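Local atomic coordinates of nitronate monooxygenase family protein (Pseudomonas aeruginosa, PDB entry 4QIT), a protein that uses FMN and molecular oxygen to carry out the oxidative denitrification of alkyl nitronates, with the toxin propionate 3-nitronate as its best substrate. Residues Lys112-Ser117 with Asp304-Tyr309. The protein carries 1 engineered substitution. Sequence-based numbering, arbitrary orientation.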
loop_
_atom_site.group_PDB
_atom_site.type_symbol
_atom_site.label_atom_id
_atom_site.label_comp_id
_atom_site.label_asym_id
_atom_site.label_seq_id
_atom_site.Cartn_x
_atom_site.Cartn_y
_atom_site.Cartn_z
ATOM N N LYS A 112 17.731 -27.582 1.228
ATOM C CA LYS A 112 18.444 -27.294 2.465
ATOM C C LYS A 112 17.960 -25.999 3.107
ATOM O O LYS A 112 17.401 -25.119 2.436
ATOM C CB LYS A 112 19.951 -27.188 2.194
ATOM C CG LYS A 112 20.571 -28.411 1.513
ATOM C CD LYS A 112 22.054 -28.162 1.259
ATOM C CE LYS A 112 22.684 -29.255 0.416
ATOM N NZ LYS A 112 22.239 -29.171 -0.997
ATOM N N ASN A 113 18.199 -25.888 4.408
ATOM C CA ASN A 113 17.856 -24.696 5.170
ATOM C C ASN A 113 18.931 -23.634 4.951
ATOM O O ASN A 113 19.792 -23.411 5.803
ATOM C CB ASN A 113 17.746 -25.064 6.647
ATOM C CG ASN A 113 17.184 -23.955 7.483
ATOM O OD1 ASN A 113 16.697 -22.958 6.958
ATOM N ND2 ASN A 113 17.234 -24.123 8.803
ATOM N N ILE A 114 18.867 -22.962 3.806
ATOM C CA ILE A 114 19.996 -22.140 3.363
ATOM C C ILE A 114 20.179 -20.840 4.137
ATOM O O ILE A 114 21.277 -20.281 4.172
ATOM C CB ILE A 114 19.907 -21.824 1.867
ATOM C CG1 ILE A 114 18.575 -21.144 1.551
ATOM C CG2 ILE A 114 20.060 -23.092 1.057
ATOM C CD1 ILE A 114 18.565 -20.472 0.171
ATOM N N TYR A 115 19.111 -20.352 4.756
ATOM C CA TYR A 115 19.191 -19.129 5.541
ATOM C C TYR A 115 18.863 -19.444 6.991
ATOM O O TYR A 115 17.686 -19.488 7.370
ATOM C CB TYR A 115 18.196 -18.076 5.030
ATOM C CG TYR A 115 18.490 -17.505 3.657
ATOM C CD1 TYR A 115 19.743 -17.621 3.077
ATOM C CD2 TYR A 115 17.498 -16.831 2.950
ATOM C CE1 TYR A 115 20.003 -17.085 1.813
ATOM C CE2 TYR A 115 17.747 -16.293 1.700
ATOM C CZ TYR A 115 18.998 -16.425 1.136
ATOM O OH TYR A 115 19.245 -15.892 -0.114
ATOM N N LEU A 116 19.888 -19.664 7.808
ATOM C CA LEU A 116 19.638 -19.945 9.215
ATOM C C LEU A 116 19.171 -18.684 9.915
ATOM O O LEU A 116 19.776 -17.614 9.779
ATOM C CB LEU A 116 20.880 -20.508 9.905
ATOM C CG LEU A 116 21.433 -21.817 9.349
ATOM C CD1 LEU A 116 22.665 -22.242 10.138
ATOM C CD2 LEU A 116 20.372 -22.899 9.377
ATOM N N SER A 117 18.075 -18.804 10.649
ATOM C CA SER A 117 17.572 -17.710 11.454
ATOM C C SER A 117 18.519 -17.410 12.606
ATOM O O SER A 117 19.249 -18.293 13.071
ATOM C CB SER A 117 16.199 -18.072 12.011
ATOM O OG SER A 117 15.726 -17.047 12.864
ATOM N N ASP A 304 8.233 -24.850 3.311
ATOM C CA ASP A 304 8.474 -23.746 4.220
ATOM C C ASP A 304 9.584 -22.842 3.676
ATOM O O ASP A 304 10.396 -23.250 2.845
ATOM C CB ASP A 304 8.870 -24.320 5.579
ATOM C CG ASP A 304 8.589 -23.383 6.729
ATOM O OD1 ASP A 304 7.963 -22.314 6.522
ATOM O OD2 ASP A 304 8.991 -23.729 7.864
ATOM N N TYR A 305 9.592 -21.597 4.130
ATOM C CA TYR A 305 10.751 -20.736 3.961
ATOM C C TYR A 305 11.865 -21.249 4.889
ATOM O O TYR A 305 11.597 -21.610 6.026
ATOM C CB TYR A 305 10.347 -19.315 4.351
ATOM C CG TYR A 305 11.459 -18.297 4.289
ATOM C CD1 TYR A 305 11.764 -17.633 3.103
ATOM C CD2 TYR A 305 12.193 -17.986 5.426
ATOM C CE1 TYR A 305 12.789 -16.686 3.053
ATOM C CE2 TYR A 305 13.219 -17.057 5.390
ATOM C CZ TYR A 305 13.509 -16.408 4.205
ATOM O OH TYR A 305 14.529 -15.475 4.192
ATOM N N PRO A 306 13.124 -21.270 4.422
ATOM C CA PRO A 306 13.629 -20.798 3.135
ATOM C C PRO A 306 13.935 -21.939 2.146
ATOM O O PRO A 306 14.655 -21.726 1.156
ATOM C CB PRO A 306 14.933 -20.114 3.549
ATOM C CG PRO A 306 15.472 -21.052 4.614
ATOM C CD PRO A 306 14.239 -21.612 5.330
ATOM N N PHE A 307 13.409 -23.138 2.409
ATOM C CA PHE A 307 13.631 -24.272 1.521
ATOM C C PHE A 307 13.176 -23.980 0.098
ATOM O O PHE A 307 13.823 -24.403 -0.862
ATOM C CB PHE A 307 12.939 -25.537 2.064
ATOM C CG PHE A 307 13.396 -25.931 3.440
ATOM C CD1 PHE A 307 14.532 -26.719 3.608
ATOM C CD2 PHE A 307 12.694 -25.514 4.565
ATOM C CE1 PHE A 307 14.959 -27.076 4.882
ATOM C CE2 PHE A 307 13.114 -25.869 5.839
ATOM C CZ PHE A 307 14.251 -26.648 5.994
ATOM N N VAL A 308 12.053 -23.278 -0.046
ATOM C CA VAL A 308 11.582 -22.876 -1.370
ATOM C C VAL A 308 12.645 -22.082 -2.122
ATOM O O VAL A 308 12.888 -22.327 -3.305
ATOM C CB VAL A 308 10.276 -22.061 -1.286
ATOM C CG1 VAL A 308 9.832 -21.593 -2.673
ATOM C CG2 VAL A 308 9.186 -22.888 -0.629
ATOM N N TYR A 309 13.293 -21.140 -1.435
ATOM C CA TYR A 309 14.334 -20.352 -2.095
ATOM C C TYR A 309 15.525 -21.201 -2.545
ATOM O O TYR A 309 16.141 -20.907 -3.561
ATOM C CB TYR A 309 14.785 -19.164 -1.229
ATOM C CG TYR A 309 15.373 -18.030 -2.056
ATOM C CD1 TYR A 309 14.824 -17.695 -3.286
ATOM C CD2 TYR A 309 16.463 -17.298 -1.607
ATOM C CE1 TYR A 309 15.335 -16.662 -4.052
ATOM C CE2 TYR A 309 16.989 -16.254 -2.375
ATOM C CZ TYR A 309 16.411 -15.946 -3.593
ATOM O OH TYR A 309 16.909 -14.920 -4.372
#
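K112 meets F307 through its backbone: its carbonyl O lies 3.5 Å from F307 CD1, while its CB points away from 304-309. The backbone N of K112 is hydrogen-bonded to D310 OD2, one residue beyond 304-309. N113 touches the same phenyl ring, with its CB 3.9 Å from F307 CE1. N113 is the centre of an inverse gamma turn. Its CG is anti to the backbone N (chi1 -171°), and the amide oxygen OD1 comes 3.2 Å from P306 CD. OD1 is also close to P306 CG, so the carbonyl oxygen meets two methylenes of the proline ring. N113 ND2 has a weak hydrogen bond to E120 OE2.

P306 follows a cis peptide bond and is the N-cap residue of helix 307-320. The contact joins the loop between helices 86-101 and 124-131 to the start of that helix in this TIM-barrel enzyme of the nitronate monooxygenase family.

I114 reaches the first turn of the helix with CD1, which lies 4.2 Å from Y309 CD2. The same methyl sits over one face of the Y115 ring, offset toward its rim.

Y115 meets three residues of 304-309: P306, Y305 and Y309. Its CB packs 4.1 Å from P306 CG. Its ring edge receives the Y305 hydroxyl, with OH 3.5 Å from Y115 CD2. On the Y309 side the two ring planes are 55° apart, an oblique pairing. Y115 OH approaches the edge of the Y309 ring, 3.2 Å from CE2. Y115 also touches L27, a probable FMN-binding residue, and the Y305 side chain is about 5 Å from the bound nitroethane.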